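Local coordinates for signal transduction histidine kinase, LytS (Clostridium beijerinckii, PDB 5XSJ), which probably acts as a membrane-bound sensor histidine kinase that uses ATP to phosphorylate a protein histidine, this chain being its N-terminal part ahead of the catalytic domains, at residues Ser90-Thr94 with Asp110-Ala114; Phe36-Ile40 with Thr94-Glu99; Lys26-Asp30 with Ala118-Asp122; Ser31-Phe36 with Ser50-Val55. All blocks are in the same frame, centred on the assembly; numbering follows the deposited sequence.

Contact 1. Residues Ser90-Thr94 with Asp110-Ala114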
loop_
_atom_site.group_PDB
_atom_site.type_symbol
_atom_site.label_atom_id
_atom_site.label_comp_id
_atom_site.label_asym_id
_atom_site.label_seq_id
_atom_site.Cartn_x
_atom_site.Cartn_y
_atom_site.Cartn_z
ATOM N N SER B 90 -16.969 -0.226 -10.963
ATOM C CA SER B 90 -16.717 -0.774 -9.630
ATOM C C SER B 90 -17.642 -0.186 -8.580
ATOM O O SER B 90 -18.117 -0.897 -7.689
ATOM C CB SER B 90 -15.266 -0.530 -9.206
ATOM O OG SER B 90 -14.371 -1.221 -10.055
ATOM N N SER B 91 -17.875 1.121 -8.665
ATOM C CA SER B 91 -18.744 1.780 -7.702
ATOM C C SER B 91 -20.211 1.401 -7.921
ATOM O O SER B 91 -20.973 1.270 -6.970
ATOM C CB SER B 91 -18.561 3.301 -7.774
ATOM O OG SER B 91 -18.629 3.762 -9.112
ATOM N N LYS B 92 -20.614 1.209 -9.170
ATOM C CA LYS B 92 -21.995 0.797 -9.425
ATOM C C LYS B 92 -22.228 -0.635 -8.959
ATOM O O LYS B 92 -23.278 -0.948 -8.384
ATOM C CB LYS B 92 -22.353 0.948 -10.912
ATOM C CG LYS B 92 -22.704 2.386 -11.292
ATOM C CD LYS B 92 -23.236 2.523 -12.726
ATOM C CE LYS B 92 -23.534 3.999 -13.056
ATOM N NZ LYS B 92 -23.882 4.252 -14.488
ATOM N N ASN B 93 -21.252 -1.509 -9.197
ATOM C CA ASN B 93 -21.365 -2.877 -8.711
ATOM C C ASN B 93 -21.445 -2.920 -7.189
ATOM O O ASN B 93 -22.215 -3.698 -6.629
ATOM C CB ASN B 93 -20.199 -3.736 -9.205
ATOM C CG ASN B 93 -20.265 -3.998 -10.694
ATOM O OD1 ASN B 93 -21.306 -3.820 -11.317
ATOM N ND2 ASN B 93 -19.152 -4.397 -11.276
ATOM N N THR B 94 -20.662 -2.078 -6.521
ATOM C CA THR B 94 -20.724 -1.995 -5.063
ATOM C C THR B 94 -22.113 -1.535 -4.619
ATOM O O THR B 94 -22.710 -2.135 -3.742
ATOM C CB THR B 94 -19.664 -1.028 -4.472
ATOM O OG1 THR B 94 -18.355 -1.405 -4.910
ATOM C CG2 THR B 94 -19.708 -1.044 -2.955
ATOM N N ASP B 110 -14.945 -4.878 -4.923
ATOM C CA ASP B 110 -15.450 -3.736 -5.685
ATOM C C ASP B 110 -15.325 -2.449 -4.901
ATOM O O ASP B 110 -15.019 -1.410 -5.457
ATOM C CB ASP B 110 -16.914 -3.944 -6.074
ATOM C CG ASP B 110 -17.090 -4.975 -7.163
ATOM O OD1 ASP B 110 -16.215 -5.052 -8.045
ATOM O OD2 ASP B 110 -18.116 -5.691 -7.149
ATOM N N PHE B 111 -15.584 -2.529 -3.603
ATOM C CA PHE B 111 -15.555 -1.364 -2.731
ATOM C C PHE B 111 -14.134 -0.817 -2.659
ATOM O O PHE B 111 -13.904 0.383 -2.798
ATOM C CB PHE B 111 -16.064 -1.747 -1.337
ATOM C CG PHE B 111 -16.420 -0.581 -0.469
ATOM C CD1 PHE B 111 -16.699 0.657 -1.019
ATOM C CD2 PHE B 111 -16.475 -0.729 0.911
ATOM C CE1 PHE B 111 -17.044 1.738 -0.209
ATOM C CE2 PHE B 111 -16.819 0.336 1.718
ATOM C CZ PHE B 111 -17.101 1.574 1.160
ATOM N N VAL B 112 -13.190 -1.724 -2.434
ATOM C CA VAL B 112 -11.771 -1.411 -2.444
ATOM C C VAL B 112 -11.300 -0.908 -3.806
ATOM O O VAL B 112 -10.615 0.117 -3.888
ATOM C CB VAL B 112 -10.945 -2.652 -2.037
ATOM C CG1 VAL B 112 -9.478 -2.461 -2.373
ATOM C CG2 VAL B 112 -11.125 -2.913 -0.556
ATOM N N ALA B 113 -11.661 -1.616 -4.872
ATOM C CA ALA B 113 -11.217 -1.205 -6.211
ATOM C C ALA B 113 -11.690 0.209 -6.550
ATOM O O ALA B 113 -10.928 1.002 -7.095
ATOM C CB ALA B 113 -11.694 -2.195 -7.272
ATOM N N ALA B 114 -12.924 0.543 -6.192
ATOM C CA ALA B 114 -13.435 1.896 -6.431
ATOM C C ALA B 114 -12.552 2.966 -5.790
ATOM O O ALA B 114 -12.263 3.985 -6.412
ATOM C CB ALA B 114 -14.867 2.017 -5.927
HETATM O O HOH W 1 -13.995 -3.763 -9.065
#

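Contact 2. Residues Phe36-Ile40 with Thr94-Glu99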
loop_
_atom_site.group_PDB
_atom_site.type_symbol
_atom_site.label_atom_id
_atom_site.label_comp_id
_atom_site.label_asym_id
_atom_site.label_seq_id
_atom_site.Cartn_x
_atom_site.Cartn_y
_atom_site.Cartn_z
ATOM N N PHE B 36 -19.858 8.518 -2.396
ATOM C CA PHE B 36 -19.970 7.064 -2.558
ATOM C C PHE B 36 -19.657 6.318 -1.257
ATOM O O PHE B 36 -20.445 5.496 -0.805
ATOM C CB PHE B 36 -19.033 6.588 -3.678
ATOM C CG PHE B 36 -18.844 5.097 -3.733
ATOM C CD1 PHE B 36 -19.843 4.271 -4.225
ATOM C CD2 PHE B 36 -17.650 4.522 -3.318
ATOM C CE1 PHE B 36 -19.667 2.896 -4.292
ATOM C CE2 PHE B 36 -17.465 3.146 -3.383
ATOM C CZ PHE B 36 -18.474 2.330 -3.869
ATOM N N ASN B 37 -18.493 6.614 -0.673
ATOM C CA ASN B 37 -18.083 6.039 0.605
ATOM C C ASN B 37 -19.140 6.218 1.692
ATOM O O ASN B 37 -19.545 5.257 2.350
ATOM C CB ASN B 37 -16.766 6.664 1.068
ATOM C CG ASN B 37 -15.554 6.152 0.285
ATOM O OD1 ASN B 37 -15.595 5.090 -0.337
ATOM N ND2 ASN B 37 -14.467 6.908 0.332
ATOM N N GLN B 38 -19.589 7.451 1.882
ATOM C CA GLN B 38 -20.618 7.729 2.887
ATOM C C GLN B 38 -21.900 6.979 2.605
ATOM O O GLN B 38 -22.564 6.516 3.531
ATOM C CB GLN B 38 -20.907 9.229 2.967
ATOM C CG GLN B 38 -19.719 10.052 3.488
ATOM C CD GLN B 38 -19.988 11.538 3.387
ATOM O OE1 GLN B 38 -20.933 12.056 3.990
ATOM N NE2 GLN B 38 -19.192 12.227 2.581
ATOM N N TYR B 39 -22.255 6.844 1.330
ATOM C CA TYR B 39 -23.484 6.137 0.992
ATOM C C TYR B 39 -23.413 4.670 1.390
ATOM O O TYR B 39 -24.341 4.151 2.010
ATOM C CB TYR B 39 -23.797 6.242 -0.495
ATOM C CG TYR B 39 -25.056 5.488 -0.873
ATOM C CD1 TYR B 39 -26.302 5.883 -0.375
ATOM C CD2 TYR B 39 -25.006 4.385 -1.710
ATOM C CE1 TYR B 39 -27.470 5.193 -0.706
ATOM C CE2 TYR B 39 -26.167 3.687 -2.056
ATOM C CZ TYR B 39 -27.395 4.101 -1.549
ATOM O OH TYR B 39 -28.541 3.427 -1.895
ATOM N N ILE B 40 -22.315 4.004 1.036
ATOM C CA ILE B 40 -22.142 2.596 1.382
ATOM C C ILE B 40 -22.124 2.389 2.901
ATOM O O ILE B 40 -22.593 1.362 3.395
ATOM C CB ILE B 40 -20.829 2.014 0.771
ATOM C CG1 ILE B 40 -20.877 2.071 -0.758
ATOM C CG2 ILE B 40 -20.580 0.576 1.249
ATOM C CD1 ILE B 40 -22.190 1.532 -1.350
ATOM N N THR B 94 -20.662 -2.078 -6.521
ATOM C CA THR B 94 -20.724 -1.995 -5.063
ATOM C C THR B 94 -22.113 -1.535 -4.619
ATOM O O THR B 94 -22.710 -2.135 -3.742
ATOM C CB THR B 94 -19.664 -1.028 -4.472
ATOM O OG1 THR B 94 -18.355 -1.405 -4.910
ATOM C CG2 THR B 94 -19.708 -1.044 -2.955
ATOM N N ILE B 95 -22.619 -0.467 -5.230
ATOM C CA ILE B 95 -23.916 0.091 -4.859
ATOM C C ILE B 95 -25.009 -0.955 -5.060
ATOM O O ILE B 95 -25.901 -1.132 -4.231
ATOM C CB ILE B 95 -24.232 1.356 -5.689
ATOM C CG1 ILE B 95 -23.320 2.508 -5.275
ATOM C CG2 ILE B 95 -25.689 1.764 -5.542
ATOM C CD1 ILE B 95 -23.516 3.730 -6.127
ATOM N N SER B 96 -24.904 -1.675 -6.165
ATOM C CA SER B 96 -25.846 -2.729 -6.485
ATOM C C SER B 96 -25.875 -3.853 -5.440
ATOM O O SER B 96 -26.942 -4.276 -5.022
ATOM C CB SER B 96 -25.523 -3.289 -7.865
ATOM O OG SER B 96 -26.403 -4.334 -8.196
ATOM N N ALA B 97 -24.715 -4.341 -5.021
ATOM C CA ALA B 97 -24.662 -5.380 -3.994
ATOM C C ALA B 97 -25.126 -4.832 -2.653
ATOM O O ALA B 97 -25.796 -5.517 -1.887
ATOM C CB ALA B 97 -23.243 -5.958 -3.875
ATOM N N TYR B 98 -24.762 -3.586 -2.376
ATOM C CA TYR B 98 -25.154 -2.926 -1.144
ATOM C C TYR B 98 -26.673 -2.825 -1.017
ATOM O O TYR B 98 -27.246 -3.145 0.028
ATOM C CB TYR B 98 -24.539 -1.533 -1.078
ATOM C CG TYR B 98 -25.038 -0.686 0.072
ATOM C CD1 TYR B 98 -24.648 -0.955 1.373
ATOM C CD2 TYR B 98 -25.888 0.389 -0.145
ATOM C CE1 TYR B 98 -25.082 -0.184 2.423
ATOM C CE2 TYR B 98 -26.342 1.166 0.909
ATOM C CZ TYR B 98 -25.928 0.872 2.188
ATOM O OH TYR B 98 -26.353 1.629 3.245
ATOM N N GLU B 99 -27.323 -2.368 -2.082
ATOM C CA GLU B 99 -28.761 -2.127 -2.043
ATOM C C GLU B 99 -29.546 -3.442 -2.041
ATOM O O GLU B 99 -30.684 -3.488 -1.587
ATOM C CB GLU B 99 -29.168 -1.241 -3.212
ATOM C CG GLU B 99 -28.634 0.167 -3.078
ATOM C CD GLU B 99 -29.011 1.058 -4.247
ATOM O OE1 GLU B 99 -29.346 0.506 -5.315
ATOM O OE2 GLU B 99 -28.971 2.306 -4.098
#

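Contact 3. Residues Lys26-Asp30 with Ala118-Asp122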
loop_
_atom_site.group_PDB
_atom_site.type_symbol
_atom_site.label_atom_id
_atom_site.label_comp_id
_atom_site.label_asym_id
_atom_site.label_seq_id
_atom_site.Cartn_x
_atom_site.Cartn_y
_atom_site.Cartn_z
ATOM N N LYS B 26 -10.733 16.681 -11.155
ATOM C CA LYS B 26 -10.126 16.065 -9.977
ATOM C C LYS B 26 -11.027 16.226 -8.756
ATOM O O LYS B 26 -11.256 15.273 -8.016
ATOM C CB LYS B 26 -8.744 16.678 -9.730
ATOM C CG LYS B 26 -7.917 15.986 -8.656
ATOM C CD LYS B 26 -6.542 16.631 -8.550
ATOM C CE LYS B 26 -5.688 15.868 -7.544
ATOM N NZ LYS B 26 -6.527 15.493 -6.356
ATOM N N GLN B 27 -11.567 17.426 -8.564
ATOM C CA GLN B 27 -12.534 17.667 -7.493
ATOM C C GLN B 27 -13.802 16.816 -7.658
ATOM O O GLN B 27 -14.334 16.282 -6.676
ATOM C CB GLN B 27 -12.941 19.135 -7.447
ATOM C CG GLN B 27 -11.828 20.148 -7.261
ATOM C CD GLN B 27 -12.394 21.576 -7.123
ATOM O OE1 GLN B 27 -13.306 21.993 -7.867
ATOM N NE2 GLN B 27 -11.863 22.321 -6.156
ATOM N N HIS B 28 -14.302 16.699 -8.886
ATOM C CA HIS B 28 -15.503 15.874 -9.121
ATOM C C HIS B 28 -15.253 14.422 -8.735
ATOM O O HIS B 28 -16.080 13.779 -8.086
ATOM C CB HIS B 28 -15.942 15.928 -10.587
ATOM C CG HIS B 28 -16.452 17.262 -11.028
ATOM N ND1 HIS B 28 -17.394 17.970 -10.301
ATOM C CD2 HIS B 28 -16.180 18.010 -12.119
ATOM C CE1 HIS B 28 -17.652 19.107 -10.922
ATOM N NE2 HIS B 28 -16.923 19.163 -12.020
ATOM N N VAL B 29 -14.114 13.893 -9.175
ATOM C CA VAL B 29 -13.770 12.512 -8.867
ATOM C C VAL B 29 -13.641 12.340 -7.357
ATOM O O VAL B 29 -14.235 11.432 -6.787
ATOM C CB VAL B 29 -12.452 12.069 -9.551
ATOM C CG1 VAL B 29 -12.138 10.662 -9.163
ATOM C CG2 VAL B 29 -12.562 12.185 -11.083
ATOM N N ASP B 30 -12.882 13.223 -6.712
ATOM C CA ASP B 30 -12.726 13.169 -5.258
ATOM C C ASP B 30 -14.068 13.277 -4.543
ATOM O O ASP B 30 -14.353 12.512 -3.628
ATOM C CB ASP B 30 -11.782 14.270 -4.766
ATOM C CG ASP B 30 -10.353 14.096 -5.298
ATOM O OD1 ASP B 30 -10.073 13.058 -5.945
ATOM O OD2 ASP B 30 -9.508 14.993 -5.071
ATOM N N ALA B 118 -10.236 5.400 -8.059
ATOM C CA ALA B 118 -10.394 6.845 -7.920
ATOM C C ALA B 118 -9.025 7.492 -7.697
ATOM O O ALA B 118 -8.740 8.556 -8.244
ATOM C CB ALA B 118 -11.364 7.177 -6.783
ATOM N N SER B 119 -8.151 6.826 -6.943
ATOM C CA SER B 119 -6.816 7.380 -6.707
ATOM C C SER B 119 -5.998 7.397 -7.981
ATOM O O SER B 119 -5.231 8.325 -8.188
ATOM C CB SER B 119 -6.067 6.614 -5.610
ATOM O OG SER B 119 -5.567 5.372 -6.087
ATOM N N TYR B 120 -6.157 6.403 -8.855
ATOM C CA TYR B 120 -5.462 6.468 -10.151
ATOM C C TYR B 120 -5.910 7.706 -10.929
ATOM O O TYR B 120 -5.082 8.380 -11.546
ATOM C CB TYR B 120 -5.717 5.226 -11.011
ATOM C CG TYR B 120 -5.418 3.903 -10.343
ATOM C CD1 TYR B 120 -4.455 3.792 -9.341
ATOM C CD2 TYR B 120 -6.115 2.758 -10.714
ATOM C CE1 TYR B 120 -4.203 2.573 -8.731
ATOM C CE2 TYR B 120 -5.862 1.546 -10.128
ATOM C CZ TYR B 120 -4.919 1.452 -9.136
ATOM O OH TYR B 120 -4.696 0.230 -8.567
ATOM N N CYS B 121 -7.221 7.992 -10.910
ATOM C CA CYS B 121 -7.761 9.179 -11.586
ATOM C C CYS B 121 -7.082 10.468 -11.077
ATOM O O CYS B 121 -6.691 11.325 -11.860
ATOM C CB CYS B 121 -9.294 9.259 -11.409
ATOM S SG CYS B 121 -10.220 7.955 -12.287
ATOM N N ASP B 122 -6.921 10.586 -9.765
ATOM C CA ASP B 122 -6.197 11.717 -9.185
ATOM C C ASP B 122 -4.803 11.909 -9.734
ATOM O O ASP B 122 -4.385 13.045 -9.956
ATOM C CB ASP B 122 -6.098 11.575 -7.671
ATOM C CG ASP B 122 -7.365 11.972 -6.987
ATOM O OD1 ASP B 122 -8.241 12.540 -7.683
ATOM O OD2 ASP B 122 -7.495 11.718 -5.771
#

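Contact 4. Residues Ser31-Phe36 with Ser50-Val55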
loop_
_atom_site.group_PDB
_atom_site.type_symbol
_atom_site.label_atom_id
_atom_site.label_comp_id
_atom_site.label_asym_id
_atom_site.label_seq_id
_atom_site.Cartn_x
_atom_site.Cartn_y
_atom_site.Cartn_z
ATOM N N SER B 31 -14.908 14.213 -4.963
ATOM C CA SER B 31 -16.185 14.386 -4.283
ATOM C C SER B 31 -17.109 13.198 -4.546
ATOM O O SER B 31 -17.893 12.780 -3.672
ATOM C CB SER B 31 -16.845 15.690 -4.720
ATOM O OG SER B 31 -18.183 15.736 -4.269
ATOM N N SER B 32 -17.023 12.648 -5.754
ATOM C CA SER B 32 -17.823 11.466 -6.087
ATOM C C SER B 32 -17.483 10.287 -5.165
ATOM O O SER B 32 -18.386 9.616 -4.645
ATOM C CB SER B 32 -17.613 11.070 -7.551
ATOM O OG SER B 32 -18.306 9.880 -7.850
ATOM N N LEU B 33 -16.185 10.050 -4.960
ATOM C CA LEU B 33 -15.689 8.974 -4.097
ATOM C C LEU B 33 -16.162 9.157 -2.662
ATOM O O LEU B 33 -16.652 8.223 -2.030
ATOM C CB LEU B 33 -14.147 8.913 -4.134
ATOM C CG LEU B 33 -13.513 7.836 -3.235
ATOM C CD1 LEU B 33 -13.910 6.414 -3.673
ATOM C CD2 LEU B 33 -12.005 7.971 -3.160
ATOM N N ASP B 34 -16.020 10.378 -2.160
ATOM C CA ASP B 34 -16.374 10.700 -0.792
ATOM C C ASP B 34 -17.857 10.433 -0.518
ATOM O O ASP B 34 -18.217 9.814 0.494
ATOM C CB ASP B 34 -16.017 12.159 -0.514
ATOM C CG ASP B 34 -16.284 12.562 0.917
ATOM O OD1 ASP B 34 -16.327 11.675 1.799
ATOM O OD2 ASP B 34 -16.451 13.772 1.160
ATOM N N ASN B 35 -18.716 10.870 -1.437
ATOM C CA ASN B 35 -20.141 10.652 -1.285
ATOM C C ASN B 35 -20.482 9.180 -1.422
ATOM O O ASN B 35 -21.270 8.655 -0.641
ATOM C CB ASN B 35 -20.916 11.500 -2.299
ATOM C CG ASN B 35 -21.018 12.945 -1.865
ATOM O OD1 ASN B 35 -21.834 13.273 -1.018
ATOM N ND2 ASN B 35 -20.158 13.811 -2.409
ATOM N N PHE B 36 -19.858 8.518 -2.396
ATOM C CA PHE B 36 -19.970 7.064 -2.558
ATOM C C PHE B 36 -19.657 6.318 -1.257
ATOM O O PHE B 36 -20.445 5.496 -0.805
ATOM C CB PHE B 36 -19.033 6.588 -3.678
ATOM C CG PHE B 36 -18.844 5.097 -3.733
ATOM C CD1 PHE B 36 -19.843 4.271 -4.225
ATOM C CD2 PHE B 36 -17.650 4.522 -3.318
ATOM C CE1 PHE B 36 -19.667 2.896 -4.292
ATOM C CE2 PHE B 36 -17.465 3.146 -3.383
ATOM C CZ PHE B 36 -18.474 2.330 -3.869
ATOM N N SER B 50 -25.359 12.659 -4.972
ATOM C CA SER B 50 -24.149 13.446 -5.173
ATOM C C SER B 50 -23.029 12.614 -5.795
ATOM O O SER B 50 -22.263 13.115 -6.615
ATOM C CB SER B 50 -23.662 14.045 -3.855
ATOM O OG SER B 50 -24.575 15.010 -3.375
ATOM N N TYR B 51 -22.919 11.352 -5.396
ATOM C CA TYR B 51 -21.934 10.451 -6.012
ATOM C C TYR B 51 -22.126 10.440 -7.519
ATOM O O TYR B 51 -21.184 10.551 -8.296
ATOM C CB TYR B 51 -22.079 9.032 -5.452
ATOM C CG TYR B 51 -21.879 7.951 -6.494
ATOM C CD1 TYR B 51 -20.602 7.565 -6.863
ATOM C CD2 TYR B 51 -22.957 7.309 -7.106
ATOM C CE1 TYR B 51 -20.392 6.607 -7.822
ATOM C CE2 TYR B 51 -22.749 6.306 -8.092
ATOM C CZ TYR B 51 -21.443 5.975 -8.426
ATOM O OH TYR B 51 -21.103 5.025 -9.357
ATOM N N ASN B 52 -23.385 10.318 -7.911
ATOM C CA ASN B 52 -23.742 10.145 -9.303
ATOM C C ASN B 52 -23.559 11.431 -10.100
ATOM O O ASN B 52 -22.967 11.416 -11.182
ATOM C CB ASN B 52 -25.177 9.635 -9.408
ATOM C CG ASN B 52 -25.590 9.373 -10.834
ATOM O OD1 ASN B 52 -26.614 9.888 -11.310
ATOM N ND2 ASN B 52 -24.774 8.590 -11.543
ATOM N N ASN B 53 -24.038 12.545 -9.551
ATOM C CA ASN B 53 -23.864 13.855 -10.177
ATOM C C ASN B 53 -22.399 14.204 -10.411
ATOM O O ASN B 53 -22.023 14.696 -11.479
ATOM C CB ASN B 53 -24.513 14.950 -9.322
ATOM C CG ASN B 53 -26.050 14.897 -9.348
ATOM O OD1 ASN B 53 -26.652 14.068 -10.030
ATOM N ND2 ASN B 53 -26.679 15.773 -8.579
ATOM N N GLU B 54 -21.564 13.971 -9.406
ATOM C CA GLU B 54 -20.158 14.303 -9.550
ATOM C C GLU B 54 -19.460 13.444 -10.613
ATOM O O GLU B 54 -18.647 13.981 -11.361
ATOM C CB GLU B 54 -19.449 14.195 -8.199
ATOM C CG GLU B 54 -19.943 15.225 -7.180
ATOM C CD GLU B 54 -19.483 16.643 -7.502
ATOM O OE1 GLU B 54 -18.374 16.833 -8.044
ATOM O OE2 GLU B 54 -20.230 17.588 -7.214
ATOM N N VAL B 55 -19.768 12.146 -10.742
ATOM C CA VAL B 55 -19.107 11.418 -11.846
ATOM C C VAL B 55 -19.624 11.801 -13.211
ATOM O O VAL B 55 -18.889 11.705 -14.183
ATOM C CB VAL B 55 -19.195 9.863 -11.800
ATOM C CG1 VAL B 55 -18.135 9.322 -10.954
ATOM C CG2 VAL B 55 -20.533 9.330 -11.388
HETATM O O HOH W 2 -23.723 15.630 -0.569
#

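Contact 1. Residues Ser90-Thr94 with Asp110-Ala114
Ser-90 O takes two donors from Thr-94, the backbone N and the hydroxyl, while the CB of Asp-110 on the facing helix rests 3.7 Å from that same oxygen. The two donors arrive from opposite faces of the carbonyl plane, the Thr-94 OG1 bond to Ser-90 O being 2.8 Å long. This is a close antiparallel pair of a four-helix bundle, helix 73-99 against helix 104-133, with local axes 8.1 Å apart and N-to-C directions at 148°. Small side chains permit that spacing: Ser-90 CB lies 4.2 Å from Ala-114 CB, so serine and alanine put only small groups between the helices at this point. Threonine suits its place because its two branches do different work. With OG1 beside the backbone N (chi1 -55°) the hydroxyl turns back to its own helix and presses on Asp-110 CB at 3.1 Å, which leaves the methyl CG2 to meet Phe-111 CD1 at 4.0 Å. Asn-93 flanks the contact on its more open side, its CB against the Asp-110 carboxylate. Ser-90 OG also bonds to Ser-86 O, one turn earlier. A water bridges the helices, 2.8 Å from Ser-90 OG and donating to Asp-110 OD1 over the same distance, 2.8 Å.

Contact 2. Residues Phe36-Ile40 with Thr94-Glu99
Helices 36-40 and 94-99 run nearly parallel, at 16°, with local axes 10.9 Å apart and Ile-40 and Tyr-98 as the closest CA pair, a spacing that suits the two diagonal helices of a four-helix bundle and leaves room for large side chains. Two tyrosines fill much of it. The edge of the Tyr-98 ring points at the face of the Tyr-39 ring in a T-shaped pair, centroids 5.3 Å apart and planes at 69°, while Ile-40 CA sits over the middle of the Tyr-98 ring in a CH-pi contact, 4.2 Å from its centroid. Tyr-39 CG lies opposite its own backbone N (chi1 179°), which carries the ring across to Glu-99. There Tyr-39 OH donates to Glu-99 OE2 at 2.5 Å, and OE2 receives it on its anti lone pair, with ring and carboxylate almost perpendicular. Lys-48 forms a salt bridge to that same oxygen, so it is held by a phenol donor and by a lysine that probably offsets its charge. Deeper in, the rim of Phe-36 takes Thr-94 CB 3.6 Å from CZ and Ile-95 CG1 3.8 Å from CE1, branched side chains against a flat edge. Ile-40 CD1 fits beside Tyr-98 CB at 3.9 Å. Helix 45-67 borders the contact through Lys-48 and Tyr-51, helix 104-133 through Phe-111 and Ala-114, and Tyr-98 also packs on an apolar side chain of another protein's chain.

Contact 3. Residues Lys26-Asp30 with Ala118-Asp122
Asp-30 OD1 comes up to the carboxylate of Asp-122, 2.6 Å from Asp-122 OD1 and nearly as close to its OD2, with the two side chains arriving from opposite directions and their planes nearly perpendicular. So short a distance between acid oxygens is most easily explained if one of the pair holds a proton, although the atoms alone do not settle it. Lys-26 probably offsets part of the negative charge and joins the acids in a salt-bridge network. Its NZ makes a weak bond of 3.3 Å to Asp-30 OD2, one turn further along the same helix, and a long salt bridge of 3.7 Å to Asp-122 OD1 on the other. The lysine chain is extended up to CE and bends only at its last torsion (chi4 -41°), which turns NZ toward both carboxylates, to one side of the pair; on the way, its CG passes 3.6 Å from Asp-122 OD1. The lysine chain thus crosses the Asp-122 side chain at about a right angle, with its charged end near both acids.

Beyond this polar cluster the contact turns apolar. Val-29 points at the facing helix and sets its CG1 3.9 Å from Cys-121 CB and 4.3 Å from Ala-118 CB, small partners that accept a branched side chain between them. The antiparallel backbones, at 167° and 9.6 Å between local axes, bring Lys-26 opposite Asp-122 and Val-29 opposite Ala-118. Within the four-helix bundle this pairs helix 15-42 with helix 104-133. Leu-84 of helix 73-99 and Ala-58 of helix 45-67 cover Val-29 from the interior, Leu-80 and Thr-83 of helix 73-99 back Cys-121, and Gln-130 of the second subunit packs on Lys-26.

Contact 4. Residues Ser31-Phe36 with Ser50-Val55
Ser-50 opens the contact with its CB 3.5 Å from Asn-35 OD1, and a water 3.0 Å from Ser-50 OG donates to that amide oxygen at 3.1 Å. The other end of the Asn-35 amide is fixed as well: ND2 donates to Ser-31 O at 2.8 Å, from above the carbonyl plane and on the face opposite the backbone donor Asn-35 N. Tyr-51 O accepts both Val-55 N and, at 3.0 Å, Ser-32 OG. The ring of Tyr-51 lies obliquely beside Phe-36, CD1 being 3.7 Å from Phe-36 CB, and carries its hydroxyl on to Ser-91. One turn later, Glu-54 covers Ser-31, CG meeting Ser-31 OG at 3.4 Å. A bend at chi2 (-72°) folds the glutamate alongside, with OE1 bonded to His-28 ND1. Val-55 closes the row, its CG1 against Ser-32 OG. Serine suits positions 31 and 32 because its small side chain lets antiparallel neighbours of the four-helix bundle come within 7.7 Å, axis to axis. The buried hydroxyl of Ser-32 is not stranded there, since Tyr-51 O and the Tyr-87 hydroxyl both bond to it; one hydroxyl-to-carbonyl bond and one water bridge thus join the helices of this hairpin.

Overall arrangement
The four contacts tie the four helices into one up-down bundle. Contact 1 and contact 4 each join helices adjacent in sequence, contact 3 joins the first helix to the last, and contact 2 spans the diagonal. Phe-36 serves contacts 2 and 4, and Thr-94 serves contacts 1 and 2, whose centres lie 8 Å apart; Phe-111 CE1 of contact 1 meets Phe-36 CE2 at 3.5 Å. Polar links connect further contacts: Tyr-51 OH of contact 4 lies 2.8 Å from Ser-91 OG of contact 1, and His-28 ND1 of contact 3 lies 2.7 Å from Glu-54 OE1 of contact 4. Contacts 2 and 3 do not touch, their centres being 18 Å apart.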